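Local coordinates for protein Tubulin/ftsz, gtpase (Methanosaeta thermophila, PDB 3ZID) that binds GTP as a tubulin/FtsZ-like GTPase of the archaeal cytoskeleton and is probably involved in the control of cell shape, at residues A263-G268 with T297-H302; R272-I277 with L317-L322; G101-I106 with K130-A135. One frame throughout, in Å; residues are numbered along the deposited sequence.

Contact 1 of 3, residues A263-G268 with T297-H302; sequences ANVDAG and TETIGH
Val265 and Thr299 cross at about a right angle, Val265 meets Ile300 obliquely, and one methyl branch serves both partners. That branch is CG1 of Val265, placed anti to its backbone N (chi1 174°). Val265 CG1 lies 3.8 Å from Ile300 CD1, the tip of an extended arm whose CG1 stands beside its own backbone N. The same Val265 CG1 approaches OG1 of Thr299 at 3.8 Å, without a polar bond. The CB of Thr299 is directed toward the 263-268 loop, with OG1 in the crowded position between backbone N and carbonyl carbon, and Thr299 CB comes to 3.6 Å from O of Val265. OG1 makes a weak hydrogen bond to the carbonyl of Leu296, at the end of helix 286-296. One water lies between the backbones, 2.4 Å from Val265 O, a notably short distance, and 3.0 Å from Thr299 O, placed to donate to either. Within the 263-268 turn, Gly268 N bonds to Val265 O at 2.9 Å, and OD1 of Asn264 accepts from Ala267 N in an Asx motif. The two loops, each leading into a strand of the C-terminal sheet, therefore meet through a small apolar contact and a water placed between two carbonyl acceptors, neither of which can donate to the other.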
loop_
_atom_site.group_PDB
_atom_site.type_symbol
_atom_site.label_atom_id
_atom_site.label_comp_id
_atom_site.label_asym_id
_atom_site.label_seq_id
_atom_site.Cartn_x
_atom_site.Cartn_y
_atom_site.Cartn_z
ATOM N N ALA A 263 -11.018 -7.065 2.629
ATOM C CA ALA A 263 -11.858 -6.801 3.799
ATOM C C ALA A 263 -13.290 -7.281 3.535
ATOM O O ALA A 263 -13.779 -7.251 2.405
ATOM C CB ALA A 263 -11.845 -5.335 4.157
ATOM N N ASN A 264 -13.942 -7.781 4.572
ATOM C CA ASN A 264 -15.320 -8.245 4.449
ATOM C C ASN A 264 -16.264 -7.213 5.035
ATOM O O ASN A 264 -16.485 -7.188 6.248
ATOM C CB ASN A 264 -15.515 -9.601 5.139
ATOM C CG ASN A 264 -16.877 -10.237 4.837
ATOM O OD1 ASN A 264 -17.865 -9.553 4.557
ATOM N ND2 ASN A 264 -16.927 -11.558 4.909
ATOM N N VAL A 265 -16.793 -6.347 4.173
ATOM C CA VAL A 265 -17.692 -5.281 4.590
ATOM C C VAL A 265 -19.012 -5.821 5.174
ATOM O O VAL A 265 -19.543 -5.279 6.149
ATOM C CB VAL A 265 -17.973 -4.284 3.413
ATOM C CG1 VAL A 265 -19.011 -3.267 3.807
ATOM C CG2 VAL A 265 -16.696 -3.579 3.012
ATOM N N ASP A 266 -19.544 -6.888 4.591
ATOM C CA ASP A 266 -20.791 -7.447 5.104
ATOM C C ASP A 266 -20.626 -7.937 6.542
ATOM O O ASP A 266 -21.589 -7.970 7.301
ATOM C CB ASP A 266 -21.317 -8.573 4.210
ATOM C CG ASP A 266 -21.738 -8.085 2.838
ATOM O OD1 ASP A 266 -22.009 -6.873 2.681
ATOM O OD2 ASP A 266 -21.802 -8.925 1.916
ATOM N N ALA A 267 -19.401 -8.304 6.913
ATOM C CA ALA A 267 -19.123 -8.779 8.267
ATOM C C ALA A 267 -18.904 -7.634 9.256
ATOM O O ALA A 267 -18.690 -7.866 10.440
ATOM C CB ALA A 267 -17.921 -9.706 8.266
ATOM N N GLY A 268 -18.952 -6.404 8.764
ATOM C CA GLY A 268 -18.743 -5.233 9.599
ATOM C C GLY A 268 -17.289 -4.892 9.924
ATOM O O GLY A 268 -17.019 -4.213 10.916
ATOM N N THR A 297 -24.890 2.351 5.976
ATOM C CA THR A 297 -24.743 2.663 7.392
ATOM C C THR A 297 -25.205 1.486 8.252
ATOM O O THR A 297 -25.012 1.478 9.469
ATOM C CB THR A 297 -25.487 3.953 7.771
ATOM O OG1 THR A 297 -26.857 3.854 7.368
ATOM C CG2 THR A 297 -24.839 5.152 7.075
ATOM N N GLU A 298 -25.809 0.494 7.602
ATOM C CA GLU A 298 -26.168 -0.752 8.257
ATOM C C GLU A 298 -24.903 -1.527 8.581
ATOM O O GLU A 298 -24.774 -2.096 9.666
ATOM C CB GLU A 298 -27.030 -1.605 7.325
ATOM C CG GLU A 298 -27.393 -2.977 7.886
ATOM C CD GLU A 298 -28.041 -3.888 6.852
ATOM O OE1 GLU A 298 -27.662 -3.805 5.665
ATOM O OE2 GLU A 298 -28.924 -4.689 7.227
ATOM N N THR A 299 -23.948 -1.526 7.655
ATOM C CA THR A 299 -22.756 -2.330 7.845
ATOM C C THR A 299 -21.531 -1.468 8.118
ATOM O O THR A 299 -20.529 -1.951 8.648
ATOM C CB THR A 299 -22.495 -3.246 6.630
ATOM O OG1 THR A 299 -22.295 -2.447 5.459
ATOM C CG2 THR A 299 -23.678 -4.158 6.390
ATOM N N ILE A 300 -21.618 -0.195 7.736
ATOM C CA ILE A 300 -20.516 0.755 7.892
ATOM C C ILE A 300 -20.939 1.962 8.733
ATOM O O ILE A 300 -21.799 2.729 8.307
ATOM C CB ILE A 300 -19.977 1.230 6.527
ATOM C CG1 ILE A 300 -19.552 0.046 5.672
ATOM C CG2 ILE A 300 -18.827 2.215 6.718
ATOM C CD1 ILE A 300 -19.061 0.457 4.298
ATOM N N GLY A 301 -20.313 2.154 9.890
ATOM C CA GLY A 301 -20.653 3.258 10.778
ATOM C C GLY A 301 -20.840 4.679 10.243
ATOM O O GLY A 301 -21.885 5.293 10.450
ATOM N N HIS A 302 -19.834 5.200 9.553
ATOM C CA HIS A 302 -19.877 6.548 8.999
ATOM C C HIS A 302 -19.510 6.533 7.521
ATOM O O HIS A 302 -18.430 6.085 7.157
ATOM C CB HIS A 302 -18.889 7.448 9.745
ATOM C CG HIS A 302 -19.084 7.466 11.230
ATOM N ND1 HIS A 302 -20.194 8.017 11.834
ATOM C CD2 HIS A 302 -18.308 6.990 12.235
ATOM C CE1 HIS A 302 -20.091 7.886 13.145
ATOM N NE2 HIS A 302 -18.956 7.264 13.414
HETATM O O HOH W 1 -18.339 -3.429 7.136
#

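Contact 2 of 3, residues R272-I277 with L317-L322; sequences RAMIVI and LSVLSL
Five backbone hydrogen bonds tie strand segment 272-277 to 317-322, whose axes run antiparallel at 173°. Met274 with Val319 and Val276 with Leu317 are hydrogen-bonded pairs, each closed by two bonds. In the first, Met274 N reaches Val319 O at 2.9 Å and Val319 N returns to Met274 O at 2.8 Å, both lying in the plane of the accepting carbonyl. The straightest bond is Val276 N to Leu317 O, with 174° at the hydrogen and the donor nearly along the C=O axis. Ile275 with Ser318, between these two, and Ala273 with Leu320, beyond Met274, are non-hydrogen-bonded pairs, where alpha C-H groups turn to the opposing carbonyls; Ala273 CA lies 3.0 Å from Val319 O.

The side chains then sort by face. On one, Met274 and Val319 lie side by side: CG of Met274 is anti to its backbone N, and the bend at chi3 (64°) brings Met274 CE to 3.5 Å from CG2 of Val319, tighter than usual van der Waals contact. On the other, CD2 of Leu320 meets CB of Ala273 at 3.6 Å, and CD1 of Ile275 rests against CB of Ser318 at 3.6 Å.

Ser318 OG, buried on that face, is satisfied by the carbonyl of Ser253, while Arg272 extends away from the pair to the carbonyl of Thr223. The two segments form the central antiparallel pair of the mixed sheet in the C-terminal domain of the tubulin/FtsZ fold. Strand 302-309 bonds to the far edge of 272-277 through Ala273, Ile275 and Ile277, and strand 232-238 flanks 315-322 on its other side. Leu254 and Leu259 from loops pack on Leu320, and helices 186-210 and 219-225 on the face of Met274, Val276, Leu317 and Val319.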
loop_
_atom_site.group_PDB
_atom_site.type_symbol
_atom_site.label_atom_id
_atom_site.label_comp_id
_atom_site.label_asym_id
_atom_site.label_seq_id
_atom_site.Cartn_x
_atom_site.Cartn_y
_atom_site.Cartn_z
ATOM N N ARG A 272 -15.499 3.093 8.769
ATOM C CA ARG A 272 -15.758 4.329 8.030
ATOM C C ARG A 272 -15.491 4.137 6.550
ATOM O O ARG A 272 -14.664 3.308 6.159
ATOM C CB ARG A 272 -14.909 5.493 8.553
ATOM C CG ARG A 272 -15.230 5.885 9.983
ATOM C CD ARG A 272 -14.189 6.809 10.590
ATOM N NE ARG A 272 -14.411 6.954 12.028
ATOM C CZ ARG A 272 -13.768 7.804 12.819
ATOM N NH1 ARG A 272 -12.843 8.615 12.327
ATOM N NH2 ARG A 272 -14.055 7.842 14.113
ATOM N N ALA A 273 -16.199 4.908 5.726
ATOM C CA ALA A 273 -15.969 4.882 4.286
ATOM C C ALA A 273 -16.245 6.239 3.614
ATOM O O ALA A 273 -17.019 7.058 4.113
ATOM C CB ALA A 273 -16.795 3.787 3.632
ATOM N N MET A 274 -15.544 6.479 2.513
ATOM C CA MET A 274 -15.835 7.580 1.611
ATOM C C MET A 274 -16.164 6.934 0.261
ATOM O O MET A 274 -15.369 6.162 -0.275
ATOM C CB MET A 274 -14.638 8.526 1.483
ATOM C CG MET A 274 -14.902 9.783 0.624
ATOM S SD MET A 274 -13.488 10.919 0.627
ATOM C CE MET A 274 -12.235 9.932 -0.157
ATOM N N ILE A 275 -17.367 7.177 -0.246
ATOM C CA ILE A 275 -17.776 6.641 -1.542
ATOM C C ILE A 275 -17.851 7.776 -2.566
ATOM O O ILE A 275 -18.565 8.744 -2.350
ATOM C CB ILE A 275 -19.162 5.945 -1.468
ATOM C CG1 ILE A 275 -19.228 4.930 -0.320
ATOM C CG2 ILE A 275 -19.514 5.302 -2.795
ATOM C CD1 ILE A 275 -18.317 3.763 -0.467
ATOM N N VAL A 276 -17.104 7.671 -3.657
ATOM C CA VAL A 276 -17.113 8.686 -4.699
ATOM C C VAL A 276 -17.715 8.085 -5.954
ATOM O O VAL A 276 -17.266 7.042 -6.416
ATOM C CB VAL A 276 -15.682 9.201 -5.037
ATOM C CG1 VAL A 276 -15.743 10.310 -6.105
ATOM C CG2 VAL A 276 -15.000 9.708 -3.795
ATOM N N ILE A 277 -18.762 8.729 -6.468
ATOM C CA ILE A 277 -19.406 8.324 -7.714
ATOM C C ILE A 277 -19.044 9.318 -8.803
ATOM O O ILE A 277 -19.227 10.529 -8.643
ATOM C CB ILE A 277 -20.946 8.330 -7.610
ATOM C CG1 ILE A 277 -21.411 7.717 -6.294
ATOM C CG2 ILE A 277 -21.570 7.607 -8.822
ATOM C CD1 ILE A 277 -21.479 6.237 -6.352
ATOM N N LEU A 317 -15.369 4.794 -6.537
ATOM C CA LEU A 317 -14.237 4.565 -5.669
ATOM C C LEU A 317 -14.715 4.529 -4.232
ATOM O O LEU A 317 -15.437 5.401 -3.779
ATOM C CB LEU A 317 -13.197 5.666 -5.840
ATOM C CG LEU A 317 -11.986 5.531 -4.899
ATOM C CD1 LEU A 317 -11.026 4.545 -5.462
ATOM C CD2 LEU A 317 -11.316 6.879 -4.734
ATOM N N SER A 318 -14.279 3.520 -3.507
ATOM C CA SER A 318 -14.563 3.458 -2.088
ATOM C C SER A 318 -13.261 3.528 -1.286
ATOM O O SER A 318 -12.272 2.868 -1.611
ATOM C CB SER A 318 -15.346 2.181 -1.767
ATOM O OG SER A 318 -14.618 1.028 -2.169
ATOM N N VAL A 319 -13.257 4.361 -0.261
ATOM C CA VAL A 319 -12.117 4.438 0.635
ATOM C C VAL A 319 -12.647 3.867 1.917
ATOM O O VAL A 319 -13.591 4.392 2.480
ATOM C CB VAL A 319 -11.612 5.883 0.850
ATOM C CG1 VAL A 319 -10.364 5.891 1.764
ATOM C CG2 VAL A 319 -11.329 6.577 -0.518
ATOM N N LEU A 320 -12.060 2.761 2.350
ATOM C CA LEU A 320 -12.518 2.051 3.541
ATOM C C LEU A 320 -11.503 2.184 4.655
ATOM O O LEU A 320 -10.301 2.205 4.416
ATOM C CB LEU A 320 -12.682 0.567 3.261
ATOM C CG LEU A 320 -13.732 0.150 2.248
ATOM C CD1 LEU A 320 -13.793 -1.372 2.199
ATOM C CD2 LEU A 320 -15.074 0.743 2.635
ATOM N N SER A 321 -12.014 2.303 5.867
ATOM C CA SER A 321 -11.231 2.248 7.081
ATOM C C SER A 321 -11.620 0.985 7.848
ATOM O O SER A 321 -12.806 0.708 8.002
ATOM C CB SER A 321 -11.553 3.493 7.919
ATOM O OG SER A 321 -10.967 3.445 9.200
ATOM N N LEU A 322 -10.639 0.234 8.354
ATOM C CA LEU A 322 -10.926 -1.052 9.006
ATOM C C LEU A 322 -11.074 -0.926 10.518
ATOM O O LEU A 322 -10.333 -0.176 11.153
ATOM C CB LEU A 322 -9.829 -2.074 8.691
ATOM C CG LEU A 322 -9.687 -2.326 7.187
ATOM C CD1 LEU A 322 -8.633 -3.393 6.901
ATOM C CD2 LEU A 322 -11.063 -2.691 6.569
#

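Contact 3 of 3, residues G101-I106 with K130-A135; sequences GDFDLI and KRYKNA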
loop_
_atom_site.group_PDB
_atom_site.type_symbol
_atom_site.label_atom_id
_atom_site.label_comp_id
_atom_site.label_asym_id
_atom_site.label_seq_id
_atom_site.Cartn_x
_atom_site.Cartn_y
_atom_site.Cartn_z
ATOM N N GLY A 101 8.864 22.188 -3.180
ATOM C CA GLY A 101 7.886 23.088 -2.595
ATOM C C GLY A 101 7.035 22.504 -1.488
ATOM O O GLY A 101 7.434 21.557 -0.804
ATOM N N ASP A 102 5.863 23.098 -1.293
ATOM C CA ASP A 102 4.948 22.648 -0.255
ATOM C C ASP A 102 3.970 21.649 -0.819
ATOM O O ASP A 102 3.685 21.656 -2.009
ATOM C CB ASP A 102 4.174 23.815 0.366
ATOM C CG ASP A 102 4.930 24.498 1.482
ATOM O OD1 ASP A 102 5.807 23.857 2.096
ATOM O OD2 ASP A 102 4.638 25.680 1.753
ATOM N N PHE A 103 3.478 20.774 0.050
ATOM C CA PHE A 103 2.497 19.768 -0.327
ATOM C C PHE A 103 1.412 19.678 0.707
ATOM O O PHE A 103 1.676 19.785 1.901
ATOM C CB PHE A 103 3.165 18.413 -0.488
ATOM C CG PHE A 103 4.226 18.417 -1.518
ATOM C CD1 PHE A 103 3.890 18.452 -2.867
ATOM C CD2 PHE A 103 5.556 18.459 -1.150
ATOM C CE1 PHE A 103 4.867 18.485 -3.833
ATOM C CE2 PHE A 103 6.534 18.486 -2.101
ATOM C CZ PHE A 103 6.192 18.502 -3.454
ATOM N N ASP A 104 0.192 19.451 0.239
ATOM C CA ASP A 104 -0.936 19.249 1.123
ATOM C C ASP A 104 -1.175 17.753 1.363
ATOM O O ASP A 104 -1.748 17.355 2.367
ATOM C CB ASP A 104 -2.177 19.874 0.498
ATOM C CG ASP A 104 -1.924 21.289 -0.014
ATOM O OD1 ASP A 104 -1.452 22.142 0.775
ATOM O OD2 ASP A 104 -2.195 21.540 -1.209
ATOM N N LEU A 105 -0.745 16.931 0.423
ATOM C CA LEU A 105 -1.082 15.519 0.442
ATOM C C LEU A 105 0.114 14.719 -0.053
ATOM O O LEU A 105 0.643 14.975 -1.132
ATOM C CB LEU A 105 -2.305 15.277 -0.463
ATOM C CG LEU A 105 -2.785 13.843 -0.675
ATOM C CD1 LEU A 105 -3.198 13.202 0.638
ATOM C CD2 LEU A 105 -3.962 13.842 -1.655
ATOM N N ILE A 106 0.531 13.734 0.725
ATOM C CA ILE A 106 1.711 12.955 0.371
ATOM C C ILE A 106 1.393 11.476 0.405
ATOM O O ILE A 106 0.897 10.959 1.408
ATOM C CB ILE A 106 2.924 13.279 1.321
ATOM C CG1 ILE A 106 3.196 14.797 1.370
ATOM C CG2 ILE A 106 4.176 12.525 0.886
ATOM C CD1 ILE A 106 4.355 15.225 2.326
ATOM N N LYS A 130 7.195 16.048 10.469
ATOM C CA LYS A 130 7.833 17.207 11.090
ATOM C C LYS A 130 7.861 18.414 10.159
ATOM O O LYS A 130 7.598 19.526 10.582
ATOM C CB LYS A 130 9.278 16.901 11.467
ATOM C CG LYS A 130 9.473 15.870 12.534
ATOM C CD LYS A 130 10.976 15.683 12.732
ATOM C CE LYS A 130 11.303 14.422 13.466
ATOM N NZ LYS A 130 12.776 14.195 13.459
ATOM N N ARG A 131 8.178 18.180 8.889
ATOM C CA ARG A 131 8.404 19.265 7.941
ATOM C C ARG A 131 7.119 19.805 7.323
ATOM O O ARG A 131 7.020 20.996 7.025
ATOM C CB ARG A 131 9.371 18.810 6.849
ATOM C CG ARG A 131 10.811 18.759 7.318
ATOM C CD ARG A 131 11.611 17.713 6.557
ATOM N NE ARG A 131 12.946 17.518 7.125
ATOM C CZ ARG A 131 13.204 16.806 8.222
ATOM N NH1 ARG A 131 12.218 16.226 8.892
ATOM N NH2 ARG A 131 14.452 16.680 8.654
ATOM N N TYR A 132 6.126 18.933 7.178
ATOM C CA TYR A 132 4.847 19.300 6.578
ATOM C C TYR A 132 3.739 18.979 7.566
ATOM O O TYR A 132 2.982 18.035 7.360
ATOM C CB TYR A 132 4.625 18.503 5.293
ATOM C CG TYR A 132 5.660 18.759 4.215
ATOM C CD1 TYR A 132 5.594 19.894 3.409
ATOM C CD2 TYR A 132 6.684 17.854 3.986
ATOM C CE1 TYR A 132 6.532 20.124 2.414
ATOM C CE2 TYR A 132 7.630 18.073 2.998
ATOM C CZ TYR A 132 7.553 19.212 2.212
ATOM O OH TYR A 132 8.499 19.432 1.227
ATOM N N LYS A 133 3.660 19.765 8.642
ATOM C CA LYS A 133 2.802 19.459 9.791
ATOM C C LYS A 133 1.338 19.457 9.420
ATOM O O LYS A 133 0.538 18.764 10.033
ATOM C CB LYS A 133 3.010 20.462 10.943
ATOM C CG LYS A 133 4.428 20.604 11.466
ATOM C CD LYS A 133 4.490 21.700 12.546
ATOM C CE LYS A 133 5.888 21.843 13.155
ATOM N NZ LYS A 133 6.000 23.008 14.106
ATOM N N ASN A 134 0.987 20.261 8.429
ATOM C CA ASN A 134 -0.392 20.383 8.005
ATOM C C ASN A 134 -0.763 19.358 6.928
ATOM O O ASN A 134 -1.917 19.274 6.516
ATOM C CB ASN A 134 -0.661 21.803 7.524
ATOM C CG ASN A 134 -0.449 22.840 8.619
ATOM O OD1 ASN A 134 -0.777 22.611 9.783
ATOM N ND2 ASN A 134 0.102 23.987 8.247
ATOM N N ALA A 135 0.215 18.580 6.475
ATOM C CA ALA A 135 -0.019 17.637 5.379
ATOM C C ALA A 135 -0.744 16.353 5.774
ATOM O O ALA A 135 -0.616 15.859 6.890
ATOM C CB ALA A 135 1.295 17.293 4.693
#
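The ring of Tyr132 is the apolar centre, wedged among Phe103, Ile106 and the backbone of 101-103. Phe103 and Tyr132 lie side by side and point the same way, forming an offset edge-to-face pair: the edge of Phe103 turns to the face of Tyr132, with ring centroids 5.9 Å apart and planes at 61°. The closest carbons are Phe103 CD2 and Tyr132 CZ, 4.0 Å apart. Ile106 crosses the tyrosine at about a right angle, its extended arm carrying Ile106 CD1 to 3.9 Å from CD2 of Tyr132. Ile106 CD1 also lies 4.4 Å from CB of Ala135. Ala135 CA lies 3.5 Å from Asp104 O in a C-H...O contact.

Tyr132 is the first residue to leave helical geometry after helix 117-131, and it opens a type I turn closed by Ala135 N bonding to Tyr132 O. From there its ring reaches outward to the polar edge, where Tyr132 OH donates to Gly101 O at 3.1 Å, nearly along the C=O axis (173°). OD1 of Asp102 sits at the ring edge, 3.8 Å from Tyr132 CE1, with carboxylate and ring planes almost perpendicular. An alanine in place of Tyr132 removes the hydroxyl bond to Gly101 O and the ring surface against Phe103 and Ile106, and would probably loosen the helix end from the 101-106 chain.

Ile97 and Glu98 of helix 79-98 also touch the side chain of Tyr132. Phe103 N is buried without a partner, which probably carries some desolvation cost. Cohesion rests on aromatic and aliphatic packing, with a single directional hydroxyl bond tying the end of helix 117-131 to the chain leading into strand 105-111, within the beta-alpha-beta unit 105-111, 117-131, 136-143.

How the contacts relate
Along the chain contact 3 closes first, within the GTPase domain, and contacts 1 and 2 follow in the C-terminal part with their segments alternating. Contacts 1 and 2 adjoin, their centres 11 Å apart: the loops of contact 1 lead into strands 270-279 and 302-309 of the mixed sheet whose central pair is contact 2. They touch where Val265 packs on Leu320 and where His302 O probably bonds to Ala273 N. Contact 3 belongs to the six-stranded parallel sheet, its centre 23 Å from that of contact 2 and 32 Å from that of contact 1. The set thus samples both domains of the tubulin/FtsZ fold, all away from the nucleotide site.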